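Local structure of alpha-fucosidase (Bifidobacterium bifidum, 2EAB) at residues 45-48 / 49-53; 54-57 / 58-61; 159-162 / 163-166; 319-322 / 323-327. The protein probably hydrolyses alpha-1,2-linked L-fucose, this chain being the calcium-carrying catalytic part of a longer, probably membrane-attached protein. All coordinates share one frame; numbering follows the deposited sequence.

Contact 1. Residues 45-48 / 49-53; sequences NRWQ and QTTLP
T51 and T50 turn their hydroxyls back onto the last turn of helix 42-50, each giving a hydrogen bond to the carbonyl four residues earlier. OG1 of T51 meets W47 O at 2.8 Å, and OG1 of T50 meets R46 O at 2.7 Å. In both threonines OG1 lies between the backbone N and the carbonyl carbon (chi1 71° in T50 and 64° in T51), which swings it toward the helix. The backbone bonds beside them are poorer: T51 N to W47 O, at 3.3 Å, is weak, as is T50 N to R46 O. This buried side is the tight one. T51 OG1 also sits 3.4 Å above one face of the W47 indole, displaced toward its rim, while W47 NE1 itself is bonded to T62.

Toward the start of the segment lies an amide cluster. N45 OD1 accepts from Q49 NE2 at 2.9 Å and from Q48 NE2 at 3.0 Å; the Q48 donor lies in the carbonyl plane, on a lone pair, whereas the Q49 donor is tilted from it. Q48 OE1 accepts from F764 N, while Q48 NE2 also donates to A35 O. The N45 and Q49 amides stand nearly perpendicular, 88° apart. The looser flank is that of R46, partly exposed, whose bent chain brings CD to 3.8 Å from T50 CG2 and whose NH1 makes a weak bond to T29 O. Because T51 is the first residue to leave helical angles, the chemistry implies that hydroxyls supplement failing backbone bonds where the helix gives way to strand 52-55.

Contact 2. Residues 54-57 / 58-61; sequences FGNG and KIGG
N56 folds its side chain over the turn that joins strands 52-55 and 59-63. From CB the chain rises with CG between the backbone N and the carbonyl carbon (chi1 69°), and CG comes to 3.8 Å from I59 CG1. OD1 then takes two backbone N-H groups, K58 N at 2.9 Å and I59 N at 2.8 Å, which reach it from opposite faces of the amide plane. The tip nitrogen ND2 passes I59 CG1 at 3.7 Å and donates to S185 O, fixing the rotation of the amide. An alanine here would remove this acceptor, and the N-H groups of K58 and I59 would probably be left without their mate at the turn.

The backbone of N56 adds its own bond, N to I59 O at 3.1 Å. Farther along, F54 and G61 form an antiparallel hydrogen-bonded pair, with F54 N to G61 O and G61 N to F54 O both 2.9 Å. The F54 ring lies over G61 in a CH-pi contact, G61 CA being 4.1 Å from the ring centroid; a side chain on G61 would clash with F54 CE2. G57, at phi 88°, would jam a CB against the preceding carbonyl.

The geometry is that of a beta hairpin closed by an Asx turn, N56 OD1 to K58 N, with G57 at its apex belonging to the calcium site, together with E77, S386 and L393.

Contact 3. Residues 159-162 / 163-166; sequences DLNL and SKGK
The amide of N161 has one face roofed by K164: the N of K164 stands 67° out of the carbonyl plane while bonding to OD1 at 3.1 Å, and on that same face K164 CB and CD follow, CD lying 3.8 Å from N161 ND2. Beyond the oxygen end and nearer the plane, S163 N gives OD1 a second, weak bond at 3.0 Å. At the other end ND2 donates to D17 OD2, the same carboxylate oxygen that holds K164 NZ in a salt bridge; the shared partner sets which way round the amide lies. CG anti to the backbone N (chi1 -172°) carries the group over the turn. With a leucine in its place, the N-H groups of S163 and K164 would probably lose their acceptor and D17 one of its donors.

The backbone closes beneath. N161 N reaches K166 O at 2.8 Å, nearly straight onto the carbonyl, and N161 O receives K166 N at 3.3 Å and, weakly, G165 N at 2.8 Å. Two residues thus face N161, a G1 beta bulge, with G165 taking the positive phi of 64°.

The turn links strands 156-161 and 166-173 of the large antiparallel sheet. L160 and L162 rest on Y378 and Y381 of helix 365-386, L162 and S163 also meet Y331 of helix 316-331, L160 touches strand 52-55, and W19 of edge strand 19-22 touches N161.

Contact 4. Residues 319-322 / 323-327; sequences VKKA and HIDDH
Both segments keep regular alpha-helical angles, phi between -57° and -65°, and four i to i+4 bonds join them across V319-H323, K320-I324, K321-D325 and A322-D326. I324 N to K320 O and D325 N to K321 O are both 2.9 Å; A322 O, with D326 N at 3.1 Å, is met more obliquely.

The side chains repeat the same spacing. K321 and D325 form a salt bridge on the solvent flank, NZ to OD2 at 3.0 Å, with OD2 met nearly along its C-O axis. The lysine chain is extended until its final bend (chi4 -69°), which turns NZ toward the carboxylate. One residue back, K320 and I324 run side by side, K320 CE resting 3.7 Å from I324 CD1; beyond this aliphatic stretch K320 NZ pairs with D11 and E181.

H323 stacks its ring with F183, which V319 and K320 also touch. D326, for its part, forms a salt bridge with R388. The result is a regular alpha helix with an i to i+4 ion pair on its solvent flank, laid by V319, K320 and H323 against F183 of strand 176-185 in the nine-stranded antiparallel sheet.

Overall arrangement
Along the chain the four contacts come in series. Contacts 1 and 2 share strand 52-55, so that the end of helix 42-50 leads directly into the hairpin at the edge of a seven-stranded antiparallel sheet; their centres are about 15 Å apart. Contact 3, a turn of the nine-stranded sheet, touches contact 1 where L160 CD1 meets P53 O at 3.4 Å. Contact 4 lies about 12 Å from contact 3, centre to centre, and the H323 and H327 rings lie against backbone carbonyls of the 162-165 turn. Contacts 1 to 3 belong to the N-terminal family region and contact 4 to the catalytic one, consistent with helix 316-331 packing against the N-terminal sheet.

Contact 1. Residues 45-48 / 49-53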
ATOM      1  N   ASN A  45     -13.006  18.751   4.001  1.00  8.57           N
ATOM      2  CA  ASN A  45     -13.010  18.445   2.581  1.00  8.85           C
ATOM      3  C   ASN A  45     -11.946  19.233   1.821  1.00  8.74           C
ATOM      4  O   ASN A  45     -11.277  18.692   0.933  1.00  8.91           O
ATOM      5  CB  ASN A  45     -14.375  18.693   1.953  1.00  8.90           C
ATOM      6  CG  ASN A  45     -14.378  18.371   0.476  1.00  9.58           C
ATOM      7  OD1 ASN A  45     -14.152  17.226   0.085  1.00  8.70           O
ATOM      8  ND2 ASN A  45     -14.579  19.389  -0.355  1.00 11.17           N
ATOM      9  N   ARG A  46     -11.787  20.512   2.160  1.00  8.91           N
ATOM     10  CA  ARG A  46     -10.748  21.317   1.533  1.00  9.14           C
ATOM     11  C   ARG A  46      -9.374  20.695   1.782  1.00  8.75           C
ATOM     12  O   ARG A  46      -8.552  20.606   0.863  1.00  8.81           O
ATOM     13  CB  ARG A  46     -10.783  22.771   2.019  1.00  9.19           C
ATOM     14  CG  ARG A  46      -9.845  23.705   1.246  1.00 10.95           C
ATOM     15  CD  ARG A  46     -10.439  24.161  -0.085  1.00 13.45           C
ATOM     16  NE  ARG A  46     -11.609  25.025   0.090  1.00 15.17           N
ATOM     17  CZ  ARG A  46     -12.391  25.448  -0.902  1.00 16.18           C
ATOM     18  NH1 ARG A  46     -12.137  25.106  -2.161  1.00 17.59           N
ATOM     19  NH2 ARG A  46     -13.431  26.222  -0.631  1.00 17.66           N
ATOM     20  N   TRP A  47      -9.136  20.257   3.017  1.00  8.18           N
ATOM     21  CA  TRP A  47      -7.872  19.609   3.368  1.00  7.82           C
ATOM     22  C   TRP A  47      -7.531  18.472   2.391  1.00  7.43           C
ATOM     23  O   TRP A  47      -6.430  18.424   1.823  1.00  7.52           O
ATOM     24  CB  TRP A  47      -7.892  19.076   4.814  1.00  7.64           C
ATOM     25  CG  TRP A  47      -6.670  18.241   5.089  1.00  7.46           C
ATOM     26  CD1 TRP A  47      -5.444  18.689   5.474  1.00  7.72           C
ATOM     27  CD2 TRP A  47      -6.547  16.818   4.936  1.00  7.54           C
ATOM     28  NE1 TRP A  47      -4.565  17.635   5.589  1.00  8.00           N
ATOM     29  CE2 TRP A  47      -5.216  16.476   5.258  1.00  7.71           C
ATOM     30  CE3 TRP A  47      -7.438  15.798   4.579  1.00  7.66           C
ATOM     31  CZ2 TRP A  47      -4.749  15.157   5.212  1.00  7.15           C
ATOM     32  CZ3 TRP A  47      -6.974  14.486   4.531  1.00  7.30           C
ATOM     33  CH2 TRP A  47      -5.643  14.180   4.849  1.00  7.56           C
ATOM     34  N   GLN A  48      -8.474  17.553   2.199  1.00  7.21           N
ATOM     35  CA  GLN A  48      -8.172  16.331   1.446  1.00  7.33           C
ATOM     36  C   GLN A  48      -7.990  16.572  -0.044  1.00  7.46           C
ATOM     37  O   GLN A  48      -7.314  15.791  -0.714  1.00  7.51           O
ATOM     38  CB  GLN A  48      -9.233  15.248   1.669  1.00  7.26           C
ATOM     39  CG  GLN A  48     -10.584  15.556   1.052  1.00  8.11           C
ATOM     40  CD  GLN A  48     -11.525  14.375   1.073  1.00  7.69           C
ATOM     41  OE1 GLN A  48     -11.110  13.227   1.260  1.00  7.27           O
ATOM     42  NE2 GLN A  48     -12.804  14.647   0.859  1.00  8.12           N
ATOM     43  N   GLN A  49      -8.584  17.647  -0.563  1.00  7.54           N
ATOM     44  CA  GLN A  49      -8.559  17.895  -2.006  1.00  7.86           C
ATOM     45  C   GLN A  49      -7.434  18.815  -2.463  1.00  8.16           C
ATOM     46  O   GLN A  49      -7.094  18.828  -3.649  1.00  8.01           O
ATOM     47  CB  GLN A  49      -9.908  18.436  -2.501  1.00  7.94           C
ATOM     48  CG  GLN A  49     -11.075  17.503  -2.222  1.00  7.82           C
ATOM     49  CD  GLN A  49     -12.253  17.682  -3.167  1.00  8.43           C
ATOM     50  OE1 GLN A  49     -12.095  18.096  -4.322  1.00  9.04           O
ATOM     51  NE2 GLN A  49     -13.441  17.338  -2.686  1.00  8.50           N
ATOM     52  N   THR A  50      -6.863  19.580  -1.538  1.00  8.11           N
ATOM     53  CA  THR A  50      -6.030  20.720  -1.939  1.00  8.38           C
ATOM     54  C   THR A  50      -4.647  20.843  -1.295  1.00  8.47           C
ATOM     55  O   THR A  50      -3.801  21.561  -1.827  1.00  8.67           O
ATOM     56  CB  THR A  50      -6.765  22.076  -1.738  1.00  8.68           C
ATOM     57  OG1 THR A  50      -6.884  22.345  -0.341  1.00  8.99           O
ATOM     58  CG2 THR A  50      -8.152  22.072  -2.367  1.00  9.01           C
ATOM     59  N   THR A  51      -4.412  20.181  -0.163  1.00  7.98           N
ATOM     60  CA  THR A  51      -3.150  20.359   0.554  1.00  7.77           C
ATOM     61  C   THR A  51      -2.059  19.418   0.043  1.00  7.67           C
ATOM     62  O   THR A  51      -2.344  18.405  -0.595  1.00  8.34           O
ATOM     63  CB  THR A  51      -3.328  20.202   2.082  1.00  7.45           C
ATOM     64  OG1 THR A  51      -3.729  18.859   2.382  1.00  7.59           O
ATOM     65  CG2 THR A  51      -4.365  21.193   2.615  1.00  8.17           C
ATOM     66  N   LEU A  52      -0.809  19.763   0.329  1.00  7.52           N
ATOM     67  CA  LEU A  52       0.322  19.045  -0.248  1.00  7.60           C
ATOM     68  C   LEU A  52       1.119  18.317   0.827  1.00  7.72           C
ATOM     69  O   LEU A  52       1.601  18.939   1.770  1.00  7.54           O
ATOM     70  CB  LEU A  52       1.203  19.993  -1.070  1.00  8.43           C
ATOM     71  CG  LEU A  52       0.533  20.552  -2.331  1.00  9.03           C
ATOM     72  CD1 LEU A  52       1.356  21.674  -2.953  1.00 10.02           C
ATOM     73  CD2 LEU A  52       0.276  19.436  -3.344  1.00 10.10           C
ATOM     74  N   PRO A  53       1.219  16.980   0.703  1.00  7.46           N
ATOM     75  CA  PRO A  53       1.816  16.143   1.731  1.00  7.63           C
ATOM     76  C   PRO A  53       3.327  15.980   1.647  1.00  7.82           C
ATOM     77  O   PRO A  53       3.909  15.947   0.557  1.00  7.72           O
ATOM     78  CB  PRO A  53       1.147  14.791   1.489  1.00  7.87           C
ATOM     79  CG  PRO A  53       0.968  14.744   0.014  1.00  7.98           C
ATOM     80  CD  PRO A  53       0.691  16.169  -0.412  1.00  7.78           C
TER

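Contact 2. Residues 54-57 / 58-61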
ATOM      1  N   PHE A  54       3.942  15.845   2.811  1.00  7.60           N
ATOM      2  CA  PHE A  54       5.337  15.452   2.915  1.00  7.76           C
ATOM      3  C   PHE A  54       5.508  14.704   4.233  1.00  7.29           C
ATOM      4  O   PHE A  54       4.702  14.856   5.155  1.00  6.88           O
ATOM      5  CB  PHE A  54       6.269  16.673   2.830  1.00  7.84           C
ATOM      6  CG  PHE A  54       6.165  17.595   4.007  1.00  8.10           C
ATOM      7  CD1 PHE A  54       7.066  17.487   5.055  1.00  8.74           C
ATOM      8  CD2 PHE A  54       5.163  18.561   4.079  1.00  8.58           C
ATOM      9  CE1 PHE A  54       6.977  18.322   6.158  1.00  9.73           C
ATOM     10  CE2 PHE A  54       5.065  19.401   5.186  1.00  8.86           C
ATOM     11  CZ  PHE A  54       5.976  19.281   6.224  1.00  8.43           C
ATOM     12  N   GLY A  55       6.553  13.894   4.326  1.00  7.34           N
ATOM     13  CA  GLY A  55       6.787  13.137   5.542  1.00  7.44           C
ATOM     14  C   GLY A  55       8.123  12.437   5.535  1.00  7.24           C
ATOM     15  O   GLY A  55       8.824  12.416   4.511  1.00  7.79           O
ATOM     16  N   ASN A  56       8.480  11.870   6.684  1.00  7.56           N
ATOM     17  CA  ASN A  56       9.699  11.078   6.813  1.00  7.57           C
ATOM     18  C   ASN A  56       9.409   9.619   7.173  1.00  7.49           C
ATOM     19  O   ASN A  56      10.274   8.918   7.693  1.00  7.54           O
ATOM     20  CB  ASN A  56      10.665  11.714   7.827  1.00  7.78           C
ATOM     21  CG  ASN A  56      10.160  11.637   9.260  1.00  7.47           C
ATOM     22  OD1 ASN A  56       9.074  11.128   9.529  1.00  7.87           O
ATOM     23  ND2 ASN A  56      10.960  12.141  10.192  1.00  8.98           N
ATOM     24  N   GLY A  57       8.185   9.177   6.891  1.00  7.02           N
ATOM     25  CA  GLY A  57       7.724   7.838   7.256  1.00  7.27           C
ATOM     26  C   GLY A  57       7.119   7.764   8.646  1.00  7.14           C
ATOM     27  O   GLY A  57       6.488   6.757   8.995  1.00  7.30           O
ATOM     28  N   LYS A  58       7.321   8.818   9.439  1.00  7.49           N
ATOM     29  CA  LYS A  58       6.901   8.828  10.841  1.00  7.72           C
ATOM     30  C   LYS A  58       6.065  10.060  11.167  1.00  7.47           C
ATOM     31  O   LYS A  58       4.915   9.933  11.582  1.00  8.61           O
ATOM     32  CB  LYS A  58       8.106   8.692  11.767  1.00  7.95           C
ATOM     33  CG  LYS A  58       8.852   7.377  11.567  1.00  9.41           C
ATOM     34  CD  LYS A  58      10.023   7.235  12.498  1.00 14.12           C
ATOM     35  CE  LYS A  58      11.257   7.919  11.949  1.00 15.39           C
ATOM     36  NZ  LYS A  58      12.354   7.835  12.940  1.00 17.06           N
ATOM     37  N   ILE A  59       6.632  11.248  10.974  1.00  7.23           N
ATOM     38  CA  ILE A  59       5.854  12.481  11.032  1.00  7.86           C
ATOM     39  C   ILE A  59       5.540  12.965   9.623  1.00  7.30           C
ATOM     40  O   ILE A  59       6.303  12.725   8.680  1.00  7.60           O
ATOM     41  CB  ILE A  59       6.535  13.603  11.866  1.00  7.62           C
ATOM     42  CG1 ILE A  59       7.959  13.896  11.368  1.00  8.68           C
ATOM     43  CG2 ILE A  59       6.501  13.251  13.354  1.00  8.13           C
ATOM     44  CD1 ILE A  59       8.639  15.054  12.087  1.00  8.92           C
ATOM     45  N   GLY A  60       4.401  13.633   9.493  1.00  7.46           N
ATOM     46  CA  GLY A  60       3.965  14.151   8.215  1.00  7.71           C
ATOM     47  C   GLY A  60       3.303  15.500   8.351  1.00  7.29           C
ATOM     48  O   GLY A  60       2.735  15.833   9.398  1.00  7.63           O
ATOM     49  N   GLY A  61       3.382  16.273   7.276  1.00  7.21           N
ATOM     50  CA  GLY A  61       2.653  17.520   7.164  1.00  7.41           C
ATOM     51  C   GLY A  61       1.859  17.569   5.880  1.00  7.44           C
ATOM     52  O   GLY A  61       2.191  16.892   4.903  1.00  7.62           O
TER

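Contact 3. Residues 159-162 / 163-166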
ATOM      1  N   ASP A 159       4.122  24.904  -4.211  1.00 10.42           N
ATOM      2  CA  ASP A 159       4.490  23.696  -4.926  1.00 10.49           C
ATOM      3  C   ASP A 159       4.913  22.575  -3.995  1.00  9.99           C
ATOM      4  O   ASP A 159       5.201  22.785  -2.810  1.00 10.01           O
ATOM      5  CB  ASP A 159       5.589  23.982  -5.966  1.00 11.14           C
ATOM      6  CG  ASP A 159       6.935  24.269  -5.335  1.00 13.65           C
ATOM      7  OD1 ASP A 159       7.503  23.359  -4.692  1.00 16.35           O
ATOM      8  OD2 ASP A 159       7.431  25.400  -5.493  1.00 16.25           O
ATOM      9  N   LEU A 160       4.928  21.375  -4.559  1.00  9.35           N
ATOM     10  CA  LEU A 160       5.519  20.216  -3.927  1.00  9.09           C
ATOM     11  C   LEU A 160       6.558  19.682  -4.891  1.00  8.86           C
ATOM     12  O   LEU A 160       6.232  19.258  -5.998  1.00  9.03           O
ATOM     13  CB  LEU A 160       4.462  19.154  -3.619  1.00  9.36           C
ATOM     14  CG  LEU A 160       4.927  17.931  -2.821  1.00  8.99           C
ATOM     15  CD1 LEU A 160       5.394  18.320  -1.422  1.00 10.11           C
ATOM     16  CD2 LEU A 160       3.816  16.895  -2.738  1.00  9.29           C
ATOM     17  N   ASN A 161       7.813  19.752  -4.464  1.00  8.87           N
ATOM     18  CA  ASN A 161       8.921  19.264  -5.258  1.00  9.05           C
ATOM     19  C   ASN A 161       9.134  17.794  -4.924  1.00  8.87           C
ATOM     20  O   ASN A 161       9.729  17.460  -3.897  1.00  9.20           O
ATOM     21  CB  ASN A 161      10.182  20.084  -4.973  1.00  9.28           C
ATOM     22  CG  ASN A 161      11.320  19.751  -5.914  1.00  9.95           C
ATOM     23  OD1 ASN A 161      11.421  18.635  -6.425  1.00 10.28           O
ATOM     24  ND2 ASN A 161      12.195  20.727  -6.142  1.00 10.37           N
ATOM     25  N   LEU A 162       8.636  16.925  -5.799  1.00  8.85           N
ATOM     26  CA  LEU A 162       8.710  15.485  -5.572  1.00  8.91           C
ATOM     27  C   LEU A 162      10.147  14.989  -5.624  1.00  8.99           C
ATOM     28  O   LEU A 162      10.490  14.001  -4.980  1.00  9.28           O
ATOM     29  CB  LEU A 162       7.867  14.716  -6.596  1.00  8.79           C
ATOM     30  CG  LEU A 162       6.391  15.068  -6.776  1.00  9.18           C
ATOM     31  CD1 LEU A 162       5.762  14.098  -7.766  1.00 10.58           C
ATOM     32  CD2 LEU A 162       5.637  15.045  -5.450  1.00  9.76           C
ATOM     33  N   SER A 163      10.983  15.680  -6.398  1.00  9.49           N
ATOM     34  CA  SER A 163      12.377  15.282  -6.587  1.00  9.92           C
ATOM     35  C   SER A 163      13.245  15.547  -5.362  1.00 10.44           C
ATOM     36  O   SER A 163      14.152  14.769  -5.050  1.00 10.48           O
ATOM     37  CB  SER A 163      12.972  15.996  -7.801  1.00 10.17           C
ATOM     38  OG  SER A 163      12.208  15.733  -8.963  1.00  9.84           O
ATOM     39  N   LYS A 164      12.967  16.654  -4.678  1.00 10.83           N
ATOM     40  CA  LYS A 164      13.735  17.059  -3.505  1.00 11.29           C
ATOM     41  C   LYS A 164      13.014  16.766  -2.187  1.00 10.81           C
ATOM     42  O   LYS A 164      13.586  16.935  -1.114  1.00 11.27           O
ATOM     43  CB  LYS A 164      14.120  18.541  -3.602  1.00 11.11           C
ATOM     44  CG  LYS A 164      15.226  18.809  -4.621  1.00 12.24           C
ATOM     45  CD  LYS A 164      15.630  20.277  -4.681  1.00 12.33           C
ATOM     46  CE  LYS A 164      16.908  20.469  -5.502  1.00 14.76           C
ATOM     47  NZ  LYS A 164      16.802  19.941  -6.897  1.00 15.76           N
ATOM     48  N   GLY A 165      11.764  16.321  -2.274  1.00 10.66           N
ATOM     49  CA  GLY A 165      10.983  15.981  -1.089  1.00 10.32           C
ATOM     50  C   GLY A 165      10.715  17.161  -0.175  1.00 10.20           C
ATOM     51  O   GLY A 165      10.917  17.076   1.035  1.00 10.45           O
ATOM     52  N   LYS A 166      10.252  18.262  -0.753  1.00 10.00           N
ATOM     53  CA  LYS A 166       9.921  19.438   0.038  1.00 10.14           C
ATOM     54  C   LYS A 166       8.782  20.227  -0.586  1.00  9.89           C
ATOM     55  O   LYS A 166       8.552  20.160  -1.798  1.00  9.94           O
ATOM     56  CB  LYS A 166      11.157  20.323   0.242  1.00 10.35           C
ATOM     57  CG  LYS A 166      11.680  21.000  -1.019  1.00 10.83           C
ATOM     58  CD  LYS A 166      13.113  21.481  -0.829  1.00 11.11           C
ATOM     59  CE  LYS A 166      13.521  22.478  -1.900  1.00 11.93           C
ATOM     60  NZ  LYS A 166      12.983  23.841  -1.610  1.00 12.70           N
TER

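Contact 4. Residues 319-322 / 323-327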
ATOM      1  N   VAL A 319      21.203  19.854   7.602  1.00 11.70           N
ATOM      2  CA  VAL A 319      19.975  19.062   7.732  1.00 11.53           C
ATOM      3  C   VAL A 319      19.263  18.954   6.379  1.00 11.40           C
ATOM      4  O   VAL A 319      18.822  17.867   5.988  1.00 11.27           O
ATOM      5  CB  VAL A 319      19.038  19.628   8.835  1.00 11.29           C
ATOM      6  CG1 VAL A 319      17.662  18.958   8.800  1.00 11.57           C
ATOM      7  CG2 VAL A 319      19.675  19.450  10.206  1.00 12.20           C
ATOM      8  N   LYS A 320      19.184  20.067   5.654  1.00 11.51           N
ATOM      9  CA  LYS A 320      18.578  20.068   4.323  1.00 11.78           C
ATOM     10  C   LYS A 320      19.350  19.186   3.341  1.00 11.70           C
ATOM     11  O   LYS A 320      18.741  18.410   2.603  1.00 11.35           O
ATOM     12  CB  LYS A 320      18.450  21.494   3.777  1.00 11.74           C
ATOM     13  CG  LYS A 320      17.825  21.572   2.391  1.00 12.41           C
ATOM     14  CD  LYS A 320      17.599  23.007   1.966  1.00 12.52           C
ATOM     15  CE  LYS A 320      17.090  23.087   0.537  1.00 13.52           C
ATOM     16  NZ  LYS A 320      16.764  24.483   0.145  1.00 14.04           N
ATOM     17  N   LYS A 321      20.678  19.303   3.335  1.00 11.50           N
ATOM     18  CA  LYS A 321      21.517  18.495   2.444  1.00 12.10           C
ATOM     19  C   LYS A 321      21.311  17.003   2.688  1.00 11.52           C
ATOM     20  O   LYS A 321      21.080  16.241   1.747  1.00 11.40           O
ATOM     21  CB  LYS A 321      22.999  18.854   2.592  1.00 12.06           C
ATOM     22  CG  LYS A 321      23.911  18.053   1.668  1.00 13.20           C
ATOM     23  CD  LYS A 321      25.383  18.302   1.957  1.00 13.96           C
ATOM     24  CE  LYS A 321      26.271  17.564   0.964  1.00 16.91           C
ATOM     25  NZ  LYS A 321      26.233  16.082   1.138  1.00 18.89           N
ATOM     26  N   ALA A 322      21.398  16.597   3.951  1.00 11.39           N
ATOM     27  CA  ALA A 322      21.221  15.196   4.324  1.00 11.26           C
ATOM     28  C   ALA A 322      19.833  14.696   3.948  1.00 10.95           C
ATOM     29  O   ALA A 322      19.681  13.555   3.494  1.00 10.96           O
ATOM     30  CB  ALA A 322      21.475  15.002   5.802  1.00 11.50           C
ATOM     31  N   HIS A 323      18.827  15.549   4.129  1.00 10.47           N
ATOM     32  CA  HIS A 323      17.471  15.195   3.739  1.00 10.14           C
ATOM     33  C   HIS A 323      17.341  14.947   2.240  1.00 10.16           C
ATOM     34  O   HIS A 323      16.825  13.909   1.816  1.00  9.98           O
ATOM     35  CB  HIS A 323      16.464  16.273   4.128  1.00 10.25           C
ATOM     36  CG  HIS A 323      15.118  16.031   3.532  1.00  9.59           C
ATOM     37  ND1 HIS A 323      14.555  16.842   2.570  1.00 10.93           N
ATOM     38  CD2 HIS A 323      14.257  15.005   3.714  1.00  8.07           C
ATOM     39  CE1 HIS A 323      13.386  16.337   2.213  1.00  7.93           C
ATOM     40  NE2 HIS A 323      13.184  15.223   2.892  1.00 10.78           N
ATOM     41  N   ILE A 324      17.781  15.918   1.443  1.00 10.33           N
ATOM     42  CA  ILE A 324      17.617  15.828  -0.004  1.00 10.82           C
ATOM     43  C   ILE A 324      18.413  14.649  -0.565  1.00 10.60           C
ATOM     44  O   ILE A 324      17.915  13.928  -1.433  1.00 10.29           O
ATOM     45  CB  ILE A 324      17.945  17.168  -0.710  1.00 10.86           C
ATOM     46  CG1 ILE A 324      16.892  18.223  -0.337  1.00 11.07           C
ATOM     47  CG2 ILE A 324      18.015  16.985  -2.229  1.00 11.32           C
ATOM     48  CD1 ILE A 324      17.191  19.626  -0.835  1.00 11.65           C
ATOM     49  N   ASP A 325      19.624  14.435  -0.051  1.00 10.68           N
ATOM     50  CA  ASP A 325      20.432  13.273  -0.444  1.00 10.85           C
ATOM     51  C   ASP A 325      19.679  11.963  -0.193  1.00 10.49           C
ATOM     52  O   ASP A 325      19.635  11.088  -1.060  1.00 10.73           O
ATOM     53  CB  ASP A 325      21.771  13.250   0.305  1.00 10.96           C
ATOM     54  CG  ASP A 325      22.744  14.332  -0.162  1.00 12.45           C
ATOM     55  OD1 ASP A 325      22.479  15.009  -1.175  1.00 14.13           O
ATOM     56  OD2 ASP A 325      23.794  14.494   0.498  1.00 15.14           O
ATOM     57  N   ASP A 326      19.085  11.848   0.993  1.00 10.23           N
ATOM     58  CA  ASP A 326      18.346  10.659   1.411  1.00  9.83           C
ATOM     59  C   ASP A 326      17.090  10.432   0.561  1.00  9.72           C
ATOM     60  O   ASP A 326      16.857   9.324   0.064  1.00  9.89           O
ATOM     61  CB  ASP A 326      17.977  10.805   2.887  1.00  9.90           C
ATOM     62  CG  ASP A 326      16.999   9.752   3.359  1.00 10.01           C
ATOM     63  OD1 ASP A 326      17.415   8.589   3.543  1.00 11.17           O
ATOM     64  OD2 ASP A 326      15.815  10.100   3.560  1.00  9.88           O
ATOM     65  N   HIS A 327      16.292  11.483   0.397  1.00  9.08           N
ATOM     66  CA  HIS A 327      15.058  11.405  -0.366  1.00  9.52           C
ATOM     67  C   HIS A 327      15.335  11.092  -1.831  1.00  9.58           C
ATOM     68  O   HIS A 327      14.730  10.181  -2.411  1.00  9.64           O
ATOM     69  CB  HIS A 327      14.280  12.715  -0.269  1.00  9.37           C
ATOM     70  CG  HIS A 327      13.000  12.694  -1.037  1.00  9.56           C
ATOM     71  ND1 HIS A 327      12.907  13.087  -2.355  1.00 11.06           N
ATOM     72  CD2 HIS A 327      11.762  12.283  -0.679  1.00  7.81           C
ATOM     73  CE1 HIS A 327      11.663  12.928  -2.769  1.00  7.93           C
ATOM     74  NE2 HIS A 327      10.948  12.445  -1.770  1.00 11.16           N
TER